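Sensor protein (Shewanella oneidensis, PDB 3LIC) probably senses an extracellular signal through a pair of PDC-fold modules and passes it across the membrane to its own histidine kinase part in a two-component system. Local coordinates at residues K88-P92 / Y111-D115; I77-P81 / D119-K123; S18-A22 / S245-V249; I6-L10 / L265-L269; N35-L39 / L62-I66. All coordinates share one frame; numbering follows the deposited sequence.

Contact 1: residues K88-P92 / Y111-D115; sequences KLFSP and YDYTD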
# COMPACT_ATOMS: atom_id res chain seq x y z
N LYS A 88 -12.12 26.73 -0.01
CA LYS A 88 -12.58 25.78 0.95
C LYS A 88 -11.59 24.60 1.03
O LYS A 88 -11.01 24.33 2.11
CB LYS A 88 -13.98 25.31 0.60
CG LYS A 88 -14.72 24.69 1.80
CD LYS A 88 -16.23 24.83 1.55
CE LYS A 88 -17.02 23.77 2.29
NZ LYS A 88 -16.47 22.46 2.04
N LEU A 89 -11.40 23.94 -0.12
CA LEU A 89 -10.64 22.71 -0.25
C LEU A 89 -9.38 23.09 -0.97
O LEU A 89 -9.42 23.89 -1.91
CB LEU A 89 -11.42 21.64 -1.07
CG LEU A 89 -12.74 21.10 -0.44
CD1 LEU A 89 -13.28 20.00 -1.29
CD2 LEU A 89 -12.57 20.60 1.03
N PHE A 90 -8.25 22.57 -0.52
CA PHE A 90 -7.03 22.86 -1.25
C PHE A 90 -6.10 21.68 -1.05
O PHE A 90 -5.73 21.36 0.05
CB PHE A 90 -6.41 24.19 -0.73
CG PHE A 90 -5.04 24.58 -1.40
CD1 PHE A 90 -4.89 24.63 -2.78
CD2 PHE A 90 -3.97 25.01 -0.61
CE1 PHE A 90 -3.68 25.00 -3.39
CE2 PHE A 90 -2.75 25.43 -1.18
CZ PHE A 90 -2.59 25.39 -2.58
N SER A 91 -5.72 21.02 -2.14
CA SER A 91 -4.88 19.86 -2.01
C SER A 91 -4.03 19.58 -3.24
O SER A 91 -4.23 18.62 -3.97
CB SER A 91 -5.69 18.66 -1.54
OG SER A 91 -4.98 17.44 -1.69
N PRO A 92 -2.99 20.41 -3.42
CA PRO A 92 -1.99 20.10 -4.45
C PRO A 92 -1.54 18.64 -4.40
O PRO A 92 -1.32 18.10 -3.32
CB PRO A 92 -0.83 20.99 -4.06
CG PRO A 92 -1.53 22.20 -3.34
CD PRO A 92 -2.64 21.59 -2.58
N TYR A 111 -11.60 15.82 -6.15
CA TYR A 111 -12.72 15.34 -5.38
C TYR A 111 -12.70 15.98 -4.02
O TYR A 111 -11.71 16.62 -3.63
CB TYR A 111 -12.76 13.81 -5.29
CG TYR A 111 -11.48 13.12 -4.82
CD1 TYR A 111 -11.03 13.23 -3.48
CD2 TYR A 111 -10.72 12.36 -5.70
CE1 TYR A 111 -9.85 12.59 -3.04
CE2 TYR A 111 -9.57 11.68 -5.25
CZ TYR A 111 -9.13 11.81 -3.92
OH TYR A 111 -7.98 11.13 -3.50
N ASP A 112 -13.82 15.90 -3.34
CA ASP A 112 -13.92 16.49 -2.01
C ASP A 112 -13.32 15.49 -1.05
O ASP A 112 -14.00 14.54 -0.61
CB ASP A 112 -15.37 16.76 -1.68
CG ASP A 112 -15.54 17.30 -0.29
OD1 ASP A 112 -14.54 17.52 0.43
OD2 ASP A 112 -16.68 17.53 0.08
N TYR A 113 -12.03 15.68 -0.76
CA TYR A 113 -11.27 14.69 0.00
C TYR A 113 -11.83 14.57 1.43
O TYR A 113 -11.54 13.61 2.13
CB TYR A 113 -9.75 14.99 -0.04
CG TYR A 113 -9.41 16.42 0.29
CD1 TYR A 113 -9.21 16.80 1.61
CD2 TYR A 113 -9.27 17.38 -0.72
CE1 TYR A 113 -8.92 18.05 1.94
CE2 TYR A 113 -8.98 18.67 -0.38
CZ TYR A 113 -8.82 19.01 0.94
OH TYR A 113 -8.48 20.29 1.33
N THR A 114 -12.64 15.55 1.85
CA THR A 114 -13.18 15.57 3.22
C THR A 114 -14.57 14.96 3.38
O THR A 114 -15.08 14.98 4.47
CB THR A 114 -13.32 17.03 3.72
OG1 THR A 114 -14.42 17.69 3.04
CG2 THR A 114 -12.02 17.82 3.50
N ASP A 115 -15.21 14.42 2.34
CA ASP A 115 -16.63 14.04 2.40
C ASP A 115 -16.93 12.68 3.10
O ASP A 115 -18.09 12.25 3.17
CB ASP A 115 -17.24 14.01 1.00
CG ASP A 115 -16.64 12.90 0.12
OD1 ASP A 115 -15.73 12.12 0.55
OD2 ASP A 115 -17.04 12.81 -1.04
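F90 gives its backbone N-H to the phenol of Y113, with F90 N 2.9 Å from Y113 OH and an N-H...O angle of 155°, approaching at the ring edge. The same hydroxyl is hydrogen-bonded to the carbonyl of F79. This is the tight, buried part of the contact. S91 CB packs obliquely on the ring, 3.5 Å from Y113 CE2, and L89 CB comes within 3.9 Å of that CE2. The Y113 ring points into the 88-92 loop with CG set between its own backbone N and carbonyl carbon (chi1 49°). Toward solvent the contact changes in kind: without a hydrogen bond between the loops, L89 CD2 lies 3.8 Å from T114 CG2 and L89 CD1 3.3 Å from D112 OD1. That oxygen also serves its own loop, accepting from T114 N in an Asx turn and from T114 OG1, within the type I turn D112-D115. K88 NZ stands 5.3 Å from D112 OD2, so any attraction between these opposite charges is probably weak. The one direct bond between these loops of the PDC sensor domain is thus buried, its hydroxyl both accepting and donating, while D112 OD1 bonds within its own turn.

Contact 2: residues I77-P81 / D119-K123; sequences IAFKP and DWWSK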
# COMPACT_ATOMS: atom_id res chain seq x y z
N ILE A 77 -0.43 17.34 -0.56
CA ILE A 77 -0.47 18.20 0.62
C ILE A 77 -1.87 18.77 0.71
O ILE A 77 -2.22 19.65 -0.07
CB ILE A 77 0.51 19.36 0.53
CG1 ILE A 77 1.94 18.81 0.45
CG2 ILE A 77 0.25 20.38 1.76
CD1 ILE A 77 2.97 19.90 0.30
N ALA A 78 -2.66 18.29 1.68
CA ALA A 78 -4.09 18.51 1.70
C ALA A 78 -4.47 19.26 3.00
O ALA A 78 -4.06 18.87 4.08
CB ALA A 78 -4.78 17.19 1.59
N PHE A 79 -5.19 20.39 2.89
CA PHE A 79 -5.44 21.26 4.08
C PHE A 79 -6.88 21.09 4.59
O PHE A 79 -7.77 20.79 3.79
CB PHE A 79 -5.16 22.77 3.80
CG PHE A 79 -3.71 23.06 3.47
CD1 PHE A 79 -2.79 23.39 4.46
CD2 PHE A 79 -3.26 22.94 2.19
CE1 PHE A 79 -1.48 23.62 4.14
CE2 PHE A 79 -1.93 23.17 1.86
CZ PHE A 79 -1.05 23.51 2.83
N LYS A 80 -7.10 21.27 5.89
CA LYS A 80 -8.47 21.37 6.42
C LYS A 80 -9.31 22.40 5.64
O LYS A 80 -8.78 23.40 5.19
CB LYS A 80 -8.44 21.81 7.87
CG LYS A 80 -8.73 20.77 8.88
CD LYS A 80 -8.83 21.47 10.25
CE LYS A 80 -9.45 20.56 11.31
NZ LYS A 80 -8.44 19.59 11.82
N PRO A 81 -10.63 22.17 5.53
CA PRO A 81 -11.54 23.14 4.89
C PRO A 81 -11.34 24.56 5.45
O PRO A 81 -11.40 24.73 6.66
CB PRO A 81 -12.92 22.62 5.28
CG PRO A 81 -12.74 21.16 5.64
CD PRO A 81 -11.36 21.10 6.24
N ASP A 119 -10.50 7.50 3.12
CA ASP A 119 -9.71 7.03 4.28
C ASP A 119 -8.53 7.90 4.54
O ASP A 119 -8.29 8.36 5.69
CB ASP A 119 -9.14 5.63 3.99
CG ASP A 119 -9.88 4.54 4.74
OD1 ASP A 119 -10.99 4.90 5.24
OD2 ASP A 119 -9.31 3.39 4.82
N TRP A 120 -7.76 8.14 3.47
CA TRP A 120 -6.50 8.86 3.62
C TRP A 120 -6.59 10.24 4.26
O TRP A 120 -5.59 10.75 4.76
CB TRP A 120 -5.75 8.93 2.29
CG TRP A 120 -6.32 9.83 1.24
CD1 TRP A 120 -7.03 9.44 0.08
CD2 TRP A 120 -6.12 11.24 1.13
NE1 TRP A 120 -7.30 10.53 -0.69
CE2 TRP A 120 -6.79 11.66 -0.08
CE3 TRP A 120 -5.44 12.20 1.92
CZ2 TRP A 120 -6.75 12.98 -0.53
CZ3 TRP A 120 -5.44 13.57 1.49
CH2 TRP A 120 -6.09 13.94 0.25
N TRP A 121 -7.76 10.87 4.13
CA TRP A 121 -8.04 12.14 4.78
C TRP A 121 -8.74 11.86 6.15
O TRP A 121 -8.22 12.22 7.18
CB TRP A 121 -8.93 13.04 3.93
CG TRP A 121 -9.36 14.23 4.76
CD1 TRP A 121 -10.51 14.35 5.49
CD2 TRP A 121 -8.57 15.41 5.05
NE1 TRP A 121 -10.51 15.55 6.15
CE2 TRP A 121 -9.33 16.20 5.94
CE3 TRP A 121 -7.30 15.85 4.66
CZ2 TRP A 121 -8.90 17.44 6.43
CZ3 TRP A 121 -6.83 17.10 5.17
CH2 TRP A 121 -7.65 17.89 6.03
N SER A 122 -9.88 11.18 6.13
CA SER A 122 -10.74 11.07 7.30
C SER A 122 -10.00 10.43 8.48
O SER A 122 -10.03 10.96 9.61
CB SER A 122 -11.94 10.22 6.97
OG SER A 122 -12.74 10.79 5.97
N LYS A 123 -9.33 9.30 8.25
CA LYS A 123 -8.72 8.60 9.38
C LYS A 123 -7.62 9.45 10.03
O LYS A 123 -7.50 9.53 11.26
CB LYS A 123 -8.20 7.23 8.95
CG LYS A 123 -9.28 6.19 9.00
CD LYS A 123 -9.87 6.17 10.43
CE LYS A 123 -10.74 4.92 10.75
NZ LYS A 123 -11.54 5.18 12.00
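A78 and W121 bring the two backbones nearest, at 8.1 Å between CA atoms, where the end of strand 74-79 passes the short helix 119-122. The helix is little more than one turn, marked by the bond from K123 N to D119 O. The gap is bridged by two indole rings from neighbouring residues. W121 reaches over the strand end: its CZ3 carbon lies 3.5 Å from A78 O, which sits at the ring edge close to the plane, and its CH2 carbon lies 3.4 Å from K80 N, approached obliquely. With CG anti to the backbone N (chi1 171°), the six-membered ring is carried out from the helix toward the chain as it leaves the strand. The K80 aliphatic chain passes W121 at about a right angle, CG to CZ2 4.1 Å. In the PDC fold a central antiparallel sheet carries helices and loops on its faces; here helix 119-122 lies on the face turned away from helix 55-68, which I77 meets from the other side of the strand. W120 meets the sheet edge-on, its CZ3 3.7 Å from A78 CB near the ring plane. W121 CB lies over one face of that indole, 4.1 Å above the plane and offset toward the rim. W120 NE1 is hydrogen-bonded to Y111 OH, and a bound 1,2-ethanediol, probably from the crystallisation liquor, lies about 3 Å from the W120 side chain and may mark a pocket. The W121 ring also meets Y113 edge-to-face.

Contact 3: residues S18-A22 / S245-V249; sequences SSHSA and SVAEV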
# COMPACT_ATOMS: atom_id res chain seq x y z
N SER A 18 9.25 -15.75 0.25
CA SER A 18 8.27 -14.95 0.93
C SER A 18 9.00 -14.09 2.01
O SER A 18 8.70 -12.93 2.22
CB SER A 18 7.20 -15.84 1.55
OG SER A 18 7.81 -16.56 2.60
N SER A 19 9.99 -14.68 2.66
CA SER A 19 10.82 -13.94 3.61
C SER A 19 11.59 -12.77 2.97
O SER A 19 11.60 -11.69 3.53
CB SER A 19 11.83 -14.90 4.20
OG SER A 19 12.65 -14.19 5.08
N HIS A 20 12.27 -13.00 1.84
CA HIS A 20 12.93 -11.93 1.07
C HIS A 20 11.94 -10.83 0.59
O HIS A 20 12.22 -9.64 0.66
CB HIS A 20 13.71 -12.49 -0.13
CG HIS A 20 14.97 -13.25 0.25
ND1 HIS A 20 14.96 -14.33 1.12
CD2 HIS A 20 16.26 -13.11 -0.15
CE1 HIS A 20 16.19 -14.81 1.25
NE2 HIS A 20 16.99 -14.08 0.49
N SER A 21 10.80 -11.27 0.07
CA SER A 21 9.75 -10.37 -0.38
C SER A 21 9.06 -9.59 0.74
O SER A 21 8.67 -8.43 0.51
CB SER A 21 8.71 -11.16 -1.14
OG SER A 21 9.22 -11.30 -2.43
N ALA A 22 8.87 -10.20 1.90
CA ALA A 22 8.32 -9.46 3.05
C ALA A 22 9.32 -8.37 3.41
O ALA A 22 9.01 -7.30 3.89
CB ALA A 22 8.08 -10.43 4.30
N SER A 245 3.57 -19.87 0.97
CA SER A 245 4.37 -19.53 2.10
C SER A 245 4.01 -18.12 2.49
O SER A 245 3.99 -17.23 1.65
CB SER A 245 5.84 -19.63 1.75
OG SER A 245 6.63 -19.29 2.84
N VAL A 246 3.75 -17.92 3.79
CA VAL A 246 3.29 -16.68 4.35
C VAL A 246 4.44 -16.15 5.16
O VAL A 246 4.99 -16.88 5.96
CB VAL A 246 2.13 -16.94 5.34
CG1 VAL A 246 1.68 -15.65 6.10
CG2 VAL A 246 0.97 -17.63 4.65
N ALA A 247 4.80 -14.88 4.99
CA ALA A 247 5.82 -14.25 5.82
C ALA A 247 5.22 -12.98 6.37
O ALA A 247 4.42 -12.31 5.71
CB ALA A 247 7.05 -13.94 5.03
N GLU A 248 5.63 -12.64 7.58
CA GLU A 248 5.15 -11.43 8.22
C GLU A 248 6.06 -10.19 7.97
O GLU A 248 7.29 -10.29 7.87
CB GLU A 248 4.99 -11.70 9.71
CG GLU A 248 4.41 -10.52 10.41
CD GLU A 248 3.68 -10.91 11.66
OE1 GLU A 248 2.46 -11.17 11.55
OE2 GLU A 248 4.33 -10.97 12.73
N VAL A 249 5.43 -9.04 7.80
CA VAL A 249 6.19 -7.77 7.82
C VAL A 249 6.37 -7.24 9.27
O VAL A 249 5.40 -7.02 10.02
CB VAL A 249 5.49 -6.75 6.97
CG1 VAL A 249 6.24 -5.44 6.99
CG2 VAL A 249 5.33 -7.27 5.58
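S18 opens the contact by bonding to S245, OG to OG 3.0 Å, with either hydroxyl able to donate. S18 OG stands between its own backbone N and carbonyl carbon (chi1 69°), which holds it close to the helix, where it also has weak bonds back to the carbonyls of L14 and A15. S245 OG has its second partner in Q231 NE2 on the neighbouring strand, so the pair of serines lies within a small polar network in a buried place. The S18 carbonyl points down the helix to A22 N, and the methyl of A247 comes up beside it, A247 CB 3.4 Å from S18 O. S19 adds little, its backbone N lying 3.8 Å from A247 CB. S21 turns off this face and bonds to the carbonyl of L176. One turn on from S18, A22 sets its methyl against the strand: A22 CB is 3.7 Å from A247 CB and equally far from E248 O. Beyond it, V249 CG2 lies 4.0 Å from A22 O where the strand has ended. Alanines at the centre allow the axes of helix 18-22 and strand 245-248 to approach to 7.4 Å, at 34° between their N-to-C directions. V246 and E248, alternating with these residues, point away from the helix, V246 packing on helix 218-226. A long N-terminal helix laid along one face of a five-stranded antiparallel sheet, with another helix on the opposite face, is consistent with a second PDC-like module.

Contact 4: residues I6-L10 / L265-L269; sequences IEKRL and LFASL
L10 and F266 form the centre of a small helix-helix contact between the start of the long helix 2-46 and the last helix, 262-268, at the end of the probable second PDC-like module where both chain termini lie. The two pair in reverse order, I6 across from L269 and L10 across from L265. L10 is the main bump: its CG lies anti to its carbonyl carbon (chi1 -66°), which brings the two methyls into the hollow lined by L265, F266 and L269. L10 CD1 takes the F266 side, 3.4 Å from F266 CE1, while L10 CD2 passes L265 to lie 4.2 Å from L269 CB. The F266 ring is in turn a flat wedge set against the first helix, with L10 over one face; I6 CG2 meets it obliquely, 3.7 Å from F266 CE2. The ring of Y3 meets F266 too, extending the apolar patch by one turn. An alanine at F266 would probably open a gap beside L10 CD1 and leave I6 CG2 without its neighbour. L265 CB packs 3.9 Å from L10 CD1, and both leucines touch L243 of the sheet. The outer side is looser: L269, the last modelled residue, lies exposed across the R9 side chain, and its very short approach to NH1 is doubtful. Over the F266 face, the L10 methyl makes a CH-pi contact, with CD1 3.8 Å from the ring centroid and 29° off its normal.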
# COMPACT_ATOMS: atom_id res chain seq x y z
N ILE A 6 10.79 -33.90 -2.11
CA ILE A 6 10.66 -32.89 -3.15
C ILE A 6 9.81 -31.76 -2.57
O ILE A 6 10.22 -30.60 -2.59
CB ILE A 6 10.04 -33.47 -4.43
CG1 ILE A 6 11.09 -34.33 -5.18
CG2 ILE A 6 9.52 -32.40 -5.35
CD1 ILE A 6 10.50 -35.18 -6.39
N GLU A 7 8.69 -32.13 -1.94
CA GLU A 7 7.83 -31.16 -1.27
C GLU A 7 8.50 -30.33 -0.16
O GLU A 7 8.27 -29.15 -0.05
CB GLU A 7 6.56 -31.80 -0.71
CG GLU A 7 5.64 -30.76 -0.08
CD GLU A 7 4.28 -31.35 0.21
OE1 GLU A 7 4.19 -32.14 1.19
OE2 GLU A 7 3.33 -31.06 -0.57
N LYS A 8 9.29 -30.99 0.69
CA LYS A 8 9.97 -30.27 1.71
C LYS A 8 10.97 -29.23 1.09
O LYS A 8 11.13 -28.13 1.61
CB LYS A 8 10.66 -31.24 2.61
CG LYS A 8 11.49 -30.65 3.67
CD LYS A 8 12.48 -31.70 4.14
CE LYS A 8 13.76 -31.03 4.74
NZ LYS A 8 13.75 -31.19 6.22
N ARG A 9 11.61 -29.56 -0.04
CA ARG A 9 12.52 -28.63 -0.71
C ARG A 9 11.71 -27.48 -1.32
O ARG A 9 12.16 -26.35 -1.27
CB ARG A 9 13.30 -29.34 -1.83
CG ARG A 9 14.52 -28.60 -2.40
CD ARG A 9 15.34 -29.61 -3.29
NE ARG A 9 15.03 -31.00 -2.89
CZ ARG A 9 14.95 -32.03 -3.72
NH1 ARG A 9 15.20 -31.85 -5.00
NH2 ARG A 9 14.63 -33.25 -3.28
N LEU A 10 10.57 -27.78 -1.93
CA LEU A 10 9.71 -26.76 -2.49
C LEU A 10 9.31 -25.73 -1.43
O LEU A 10 9.30 -24.51 -1.71
CB LEU A 10 8.45 -27.33 -3.17
CG LEU A 10 8.74 -28.16 -4.43
CD1 LEU A 10 7.47 -28.83 -5.00
CD2 LEU A 10 9.50 -27.30 -5.52
N LEU A 265 5.24 -26.25 -9.70
CA LEU A 265 6.42 -26.36 -8.84
C LEU A 265 7.10 -27.74 -9.03
O LEU A 265 8.35 -27.80 -9.19
CB LEU A 265 6.12 -26.10 -7.36
CG LEU A 265 5.81 -24.66 -6.98
CD1 LEU A 265 5.32 -24.60 -5.53
CD2 LEU A 265 7.08 -23.81 -7.19
N PHE A 266 6.29 -28.82 -9.02
CA PHE A 266 6.84 -30.18 -9.30
C PHE A 266 7.47 -30.30 -10.70
O PHE A 266 8.59 -30.75 -10.83
CB PHE A 266 5.81 -31.30 -9.02
CG PHE A 266 5.59 -31.56 -7.55
CD1 PHE A 266 4.96 -30.62 -6.74
CD2 PHE A 266 6.06 -32.74 -6.95
CE1 PHE A 266 4.76 -30.85 -5.35
CE2 PHE A 266 5.86 -32.97 -5.54
CZ PHE A 266 5.23 -32.03 -4.76
N ALA A 267 6.78 -29.85 -11.75
CA ALA A 267 7.41 -29.89 -13.09
C ALA A 267 8.86 -29.32 -13.14
O ALA A 267 9.74 -30.03 -13.67
CB ALA A 267 6.52 -29.26 -14.15
N SER A 268 9.14 -28.10 -12.63
CA SER A 268 10.52 -27.55 -12.67
C SER A 268 11.47 -28.42 -11.90
O SER A 268 12.34 -29.03 -12.49
CB SER A 268 10.70 -26.13 -12.11
OG SER A 268 9.71 -25.29 -12.60
N LEU A 269 11.33 -28.46 -10.58
CA LEU A 269 12.17 -29.35 -9.79
C LEU A 269 12.21 -30.70 -10.53
O LEU A 269 11.26 -31.48 -10.52
CB LEU A 269 11.62 -29.53 -8.38
CG LEU A 269 12.61 -29.69 -7.23
CD1 LEU A 269 13.41 -30.97 -7.40
CD2 LEU A 269 13.56 -28.49 -7.16

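Contact 5: residues N35-L39 / L62-I66; sequences NTQGL and LTNRI
R65 reaches across to N35 and L39 in a contact between two helices lying side by side on one face of the first PDC sheet. The axes of 35-39 and 62-66 come no closer than 13.1 Å and run nearly antiparallel, at 155°, too far for intimate interlocking, so one long side chain bridges them. R65 is extended from CG to NE, and its NH1 donates to N35 O at 3.2 Å, with an N-H...O angle of 142°. The bond comes from above the carbonyl plane, 66° out of it, while L39 N meets N35 O from the opposite face as the normal helix bond. One carbonyl is thereby gripped from both sides. L39 covers one face of the guanidinium, its CD2 3.8 Å above the plane toward the rim. At the edge of the group lie N35 C and T36 N. Both helices pack on the PDC sheet: R65, T36 and L39 all touch strand 161-168, and L62 touches strand 74-79, which is consistent with the sheet setting their spacing. R65 NE adds a weak bond to S75 OG. A leucine in its place would probably leave N35 O without its arginine donor and strip the guanidinium from beneath L39 CD2. The same L39 CD2 also approaches L62 CD2, at 4.3 Å.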
# COMPACT_ATOMS: atom_id res chain seq x y z
N ASN A 35 9.58 9.32 4.84
CA ASN A 35 9.44 10.50 4.00
C ASN A 35 8.19 11.36 4.20
O ASN A 35 8.25 12.56 4.18
CB ASN A 35 9.51 10.06 2.55
CG ASN A 35 10.93 10.05 2.05
OD1 ASN A 35 11.23 10.63 1.00
ND2 ASN A 35 11.84 9.43 2.82
N THR A 36 7.05 10.72 4.34
CA THR A 36 5.83 11.43 4.65
C THR A 36 5.96 12.08 6.04
O THR A 36 5.66 13.24 6.20
CB THR A 36 4.65 10.48 4.63
OG1 THR A 36 4.73 9.80 3.39
CG2 THR A 36 3.30 11.25 4.68
N GLN A 37 6.45 11.33 7.02
CA GLN A 37 6.70 11.94 8.33
C GLN A 37 7.66 13.14 8.23
O GLN A 37 7.47 14.16 8.87
CB GLN A 37 7.21 10.86 9.33
CG GLN A 37 6.14 9.84 9.65
CD GLN A 37 6.72 8.64 10.43
OE1 GLN A 37 7.90 8.62 10.76
NE2 GLN A 37 5.90 7.63 10.70
N GLY A 38 8.70 13.03 7.41
CA GLY A 38 9.70 14.11 7.34
C GLY A 38 8.98 15.34 6.74
O GLY A 38 9.07 16.46 7.27
N LEU A 39 8.18 15.12 5.69
CA LEU A 39 7.52 16.27 5.05
C LEU A 39 6.50 16.94 5.99
O LEU A 39 6.50 18.19 6.13
CB LEU A 39 6.93 15.94 3.67
CG LEU A 39 6.17 17.07 2.99
CD1 LEU A 39 7.06 18.31 2.76
CD2 LEU A 39 5.56 16.54 1.64
N LEU A 62 6.48 18.98 -4.48
CA LEU A 62 5.98 17.64 -4.67
C LEU A 62 6.53 16.98 -5.93
O LEU A 62 6.76 15.76 -5.92
CB LEU A 62 4.44 17.60 -4.73
CG LEU A 62 3.71 18.05 -3.47
CD1 LEU A 62 2.24 18.21 -3.68
CD2 LEU A 62 3.97 17.03 -2.37
N THR A 63 6.68 17.75 -7.02
CA THR A 63 7.33 17.18 -8.23
C THR A 63 8.72 16.65 -7.99
O THR A 63 9.04 15.49 -8.38
CB THR A 63 7.41 18.19 -9.41
OG1 THR A 63 6.09 18.59 -9.68
CG2 THR A 63 7.99 17.51 -10.70
N ASN A 64 9.55 17.49 -7.38
CA ASN A 64 10.93 17.10 -7.07
C ASN A 64 11.00 15.87 -6.17
O ASN A 64 11.84 14.97 -6.33
CB ASN A 64 11.64 18.27 -6.36
CG ASN A 64 11.85 19.44 -7.26
OD1 ASN A 64 11.68 19.32 -8.46
ND2 ASN A 64 12.23 20.60 -6.70
N ARG A 65 10.09 15.82 -5.20
CA ARG A 65 10.05 14.67 -4.27
C ARG A 65 9.63 13.41 -4.98
O ARG A 65 10.19 12.33 -4.71
CB ARG A 65 9.16 15.04 -3.04
CG ARG A 65 8.14 14.00 -2.60
CD ARG A 65 7.39 14.45 -1.22
NE ARG A 65 6.83 13.35 -0.47
CZ ARG A 65 7.34 12.98 0.68
NH1 ARG A 65 8.37 13.68 1.15
NH2 ARG A 65 6.86 11.94 1.35
N ILE A 66 8.65 13.46 -5.87
CA ILE A 66 8.28 12.23 -6.57
C ILE A 66 9.40 11.88 -7.58
O ILE A 66 9.84 10.72 -7.73
CB ILE A 66 6.86 12.47 -7.25
CG1 ILE A 66 5.83 12.46 -6.12
CG2 ILE A 66 6.48 11.44 -8.34
CD1 ILE A 66 5.95 11.14 -5.28

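In the fold
Contacts 1, 2 and 5 belong to the first PDC module, contacts 3 and 4 to a probable second; helix 2-46 takes part in contacts 3, 4 and 5. Contacts 2, 3 and 5 are buried, contact 1 only partly so, and contact 4 lies at the surface, its centre about 49 Å from that of contact 2. Contacts 1 and 2 touch directly, Y113 and Y111 reaching F79 and W120, and contact 5 meets contact 2 on the other sheet face through I77 and L62. Chemistry follows place: indoles and a phenol in the first module's loop side, an arginine bridge between helices, small serines and alanines between the long helix and the second sheet, and leucine with phenylalanine near the termini.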